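Local coordinates for protein halotolerant alpha-type carbonic anhydrase (dCA II) (Dunaliella salina, PDB 1Y7W) that catalyses the reversible hydration of carbon dioxide to bicarbonate as a zinc-dependent alpha-type carbonic anhydrase that tolerates high salt, at residues 85-93 and 104-112. Sequence-based numbering, arbitrary orientation. Where two conformers were deposited one is given.
With NA (sodium ion), chain C.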
loop_
_atom_site.group_PDB
_atom_site.type_symbol
_atom_site.label_atom_id
_atom_site.label_comp_id
_atom_site.label_asym_id
_atom_site.label_seq_id
_atom_site.Cartn_x
_atom_site.Cartn_y
_atom_site.Cartn_z
ATOM N N ALA A 85 -25.364 -2.228 2.874
ATOM C CA ALA A 85 -25.669 -1.401 1.710
ATOM C C ALA A 85 -24.551 -0.354 1.453
ATOM O O ALA A 85 -24.093 -0.138 0.325
ATOM C CB ALA A 85 -26.999 -0.672 1.954
ATOM N N ASP A 86 -24.109 0.334 2.483
ATOM C CA ASP A 86 -23.086 1.331 2.177
ATOM C C ASP A 86 -21.701 0.847 2.547
ATOM O O ASP A 86 -20.850 1.653 2.951
ATOM C CB ASP A 86 -23.390 2.656 2.870
ATOM C CG ASP A 86 -24.034 2.456 4.171
ATOM O OD1 ASP A 86 -23.707 1.414 4.796
ATOM O OD2 ASP A 86 -24.884 3.321 4.548
ATOM N N GLY A 87 -21.503 -0.463 2.428
ATOM C CA GLY A 87 -20.205 -1.074 2.744
ATOM C C GLY A 87 -19.614 -1.535 1.430
ATOM O O GLY A 87 -20.321 -2.055 0.567
ATOM N N ILE A 88 -18.304 -1.344 1.255
ATOM C CA ILE A 88 -17.654 -1.699 0.007
ATOM C C ILE A 88 -17.118 -3.122 -0.046
ATOM O O ILE A 88 -16.428 -3.585 0.894
ATOM C CB ILE A 88 -16.450 -0.701 -0.281
ATOM C CG1 ILE A 88 -17.015 0.685 -0.675
ATOM C CG2 ILE A 88 -15.591 -1.226 -1.454
ATOM C CD1 ILE A 88 -15.958 1.762 -1.028
ATOM N N THR A 89 -17.415 -3.814 -1.146
ATOM C CA THR A 89 -16.845 -5.149 -1.368
ATOM C C THR A 89 -16.074 -5.047 -2.660
ATOM O O THR A 89 -16.612 -4.611 -3.667
ATOM C CB THR A 89 -17.911 -6.230 -1.549
ATOM O OG1 THR A 89 -18.676 -6.322 -0.332
ATOM C CG2 THR A 89 -17.191 -7.599 -1.851
ATOM N N LEU A 90 -14.804 -5.454 -2.656
ATOM C CA LEU A 90 -13.987 -5.418 -3.870
ATOM C C LEU A 90 -14.446 -6.644 -4.662
ATOM O O LEU A 90 -14.316 -7.770 -4.205
ATOM C CB LEU A 90 -12.512 -5.546 -3.483
ATOM C CG LEU A 90 -12.053 -4.408 -2.552
ATOM C CD1 LEU A 90 -10.555 -4.554 -2.392
ATOM C CD2 LEU A 90 -12.395 -3.036 -3.131
ATOM N N THR A 91 -14.957 -6.401 -5.859
ATOM C CA THR A 91 -15.496 -7.482 -6.665
ATOM C C THR A 91 -14.693 -7.802 -7.933
ATOM O O THR A 91 -13.972 -6.946 -8.446
ATOM C CB THR A 91 -16.967 -7.155 -7.040
ATOM O OG1 THR A 91 -16.973 -6.174 -8.069
ATOM C CG2 THR A 91 -17.722 -6.632 -5.836
ATOM N N ASN A 92 -14.825 -9.044 -8.428
ATOM C CA ASN A 92 -14.094 -9.478 -9.629
ATOM C C ASN A 92 -12.577 -9.237 -9.298
ATOM O O ASN A 92 -11.813 -8.706 -10.104
ATOM C CB ASN A 92 -14.530 -8.670 -10.871
ATOM C CG ASN A 92 -13.818 -9.115 -12.156
ATOM O OD1 ASN A 92 -13.293 -10.240 -12.242
ATOM N ND2 ASN A 92 -13.811 -8.241 -13.181
ATOM N N ALA A 93 -12.207 -9.588 -8.074
ATOM C CA ALA A 93 -10.838 -9.417 -7.616
ATOM C C ALA A 93 -9.880 -10.398 -8.352
ATOM O O ALA A 93 -10.268 -11.501 -8.739
ATOM C CB ALA A 93 -10.789 -9.655 -6.105
ATOM N N THR A 104 -6.181 -6.413 -8.052
ATOM C CA THR A 104 -6.992 -5.443 -8.791
ATOM C C THR A 104 -8.451 -5.924 -8.689
ATOM O O THR A 104 -8.740 -7.060 -8.256
ATOM C CB THR A 104 -6.562 -5.365 -10.292
ATOM O OG1 THR A 104 -6.417 -6.700 -10.804
ATOM C CG2 THR A 104 -5.188 -4.631 -10.446
ATOM N N PHE A 105 -9.398 -5.079 -9.089
ATOM C CA PHE A 105 -10.790 -5.442 -8.924
ATOM C C PHE A 105 -11.637 -4.415 -9.684
ATOM O O PHE A 105 -11.111 -3.463 -10.228
ATOM C CB PHE A 105 -11.122 -5.416 -7.406
ATOM C CG PHE A 105 -10.423 -4.283 -6.637
ATOM C CD1 PHE A 105 -10.798 -2.958 -6.807
ATOM C CD2 PHE A 105 -9.264 -4.561 -5.857
ATOM C CE1 PHE A 105 -10.007 -1.888 -6.215
ATOM C CE2 PHE A 105 -8.492 -3.545 -5.281
ATOM C CZ PHE A 105 -8.866 -2.198 -5.461
ATOM N N ASP A 106 -12.942 -4.643 -9.749
ATOM C CA ASP A 106 -13.788 -3.678 -10.416
ATOM C C ASP A 106 -13.715 -2.366 -9.619
ATOM O O ASP A 106 -13.701 -2.395 -8.387
ATOM C CB ASP A 106 -15.211 -4.201 -10.423
ATOM C CG ASP A 106 -15.402 -5.347 -11.382
ATOM O OD1 ASP A 106 -16.365 -6.111 -11.170
ATOM O OD2 ASP A 106 -14.598 -5.475 -12.322
ATOM N N GLN A 107 -13.657 -1.229 -10.291
ATOM C CA GLN A 107 -13.593 0.041 -9.539
ATOM C C GLN A 107 -14.839 0.330 -8.735
ATOM O O GLN A 107 -15.956 0.335 -9.283
ATOM C CB GLN A 107 -13.373 1.212 -10.471
ATOM C CG GLN A 107 -11.942 1.695 -10.497
ATOM C CD GLN A 107 -11.726 2.788 -11.561
ATOM O OE1 GLN A 107 -10.649 2.843 -12.198
ATOM N NE2 GLN A 107 -12.748 3.664 -11.755
ATOM N N PRO A 108 -14.691 0.539 -7.418
ATOM C CA PRO A 108 -15.862 0.842 -6.596
ATOM C C PRO A 108 -16.459 2.185 -7.102
ATOM O O PRO A 108 -15.746 3.070 -7.550
ATOM C CB PRO A 108 -15.288 0.987 -5.171
ATOM C CG PRO A 108 -14.103 0.124 -5.184
ATOM C CD PRO A 108 -13.497 0.332 -6.582
ATOM N N ALA A 109 -17.770 2.346 -6.988
ATOM C CA ALA A 109 -18.379 3.588 -7.477
ATOM C C ALA A 109 -19.380 4.198 -6.506
ATOM O O ALA A 109 -20.006 5.226 -6.824
ATOM C CB ALA A 109 -19.065 3.353 -8.889
ATOM N N ALA A 110 -19.546 3.588 -5.335
ATOM C CA ALA A 110 -20.474 4.123 -4.351
ATOM C C ALA A 110 -19.838 4.183 -2.976
ATOM O O ALA A 110 -18.921 3.426 -2.706
ATOM C CB ALA A 110 -21.737 3.244 -4.270
ATOM N N ASN A 111 -20.338 5.070 -2.118
ATOM C CA ASN A 111 -19.835 5.158 -0.746
ATOM C C ASN A 111 -18.342 5.363 -0.699
ATOM O O ASN A 111 -17.669 4.882 0.202
ATOM C CB ASN A 111 -20.211 3.885 0.005
ATOM C CG ASN A 111 -21.705 3.651 -0.002
ATOM O OD1 ASN A 111 -22.442 4.478 0.530
ATOM N ND2 ASN A 111 -22.167 2.541 -0.618
ATOM N N LEU A 112 -17.840 6.118 -1.659
ATOM C CA LEU A 112 -16.399 6.353 -1.761
ATOM C C LEU A 112 -15.859 7.202 -0.599
ATOM O O LEU A 112 -16.556 8.068 -0.049
ATOM C CB LEU A 112 -16.106 7.058 -3.050
ATOM C CG LEU A 112 -16.425 6.224 -4.325
ATOM C CD1 LEU A 112 -16.051 7.064 -5.545
ATOM C CD2 LEU A 112 -15.626 4.917 -4.341
HETATM NA NA NA C . -21.989 -3.746 0.310
HETATM O O HOH W 1 -22.959 -2.250 -1.079
HETATM O O HOH W 2 -20.702 0.018 -1.976
HETATM O O HOH W 3 -20.889 -4.633 -1.366
HETATM O O HOH W 4 -15.226 -3.701 -6.628
HETATM O O HOH W 5 -11.743 -6.222 -12.433
#
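Leu90 lays its CD1 methyl over one face of the Phe105 ring in a CH-pi contact, 4.0 Å from the ring centroid and displaced toward the rim. Its other methyl, CD2, meets the CD1-CE1 side of the ring and also reaches CG of Pro108, which in turn meets CG2 of Ile88 at 4.2 Å, so the proline sits against two neighbouring aliphatic side chains. The first torsion of Phe105 (chi1 37°) sets CG between the backbone N and the carbonyl carbon, folding the ring back against Leu90. Leu90 also touches Phe129 and Phe105 touches Pro126, both of strand 120-133. With an alanine at Phe105, Leu90 would probably lose the aromatic surface its two methyls rest on, leaving a gap beside Pro108.

Beside this apolar patch the backbones are pinned by an almost linear hydrogen bond from Asp106 N to Thr91 O (2.8 Å). Water 4 adds a bridge, accepting from Thr91 N and donating to Asp106 O. In the Asp106 carboxylate, OD2 receives Asn92 ND2 at 3.0 Å on its syn side. That donor lies 31° out of the carboxylate plane, and the amide and carboxylate planes are turned 62° apart. Water 5 donates to OD2 as well, giving this oxygen two donors.

At the far end, Asn111 lies against Asp86, its OD1 3.1 Å from Asp86 CB, and its ND2 donates to water 2, which bonds weakly to Gly87 O. The same carbonyl binds the sodium ion at 2.4 Å, together with the carbonyl oxygens of Gly82 and Gln84 and waters 1 and 3. The contact thus joins short strand 89-90 to the loop leading into strand 114-117 of the large central beta-sheet characteristic of alpha-carbonic anhydrases, with a peripheral sodium site at one end.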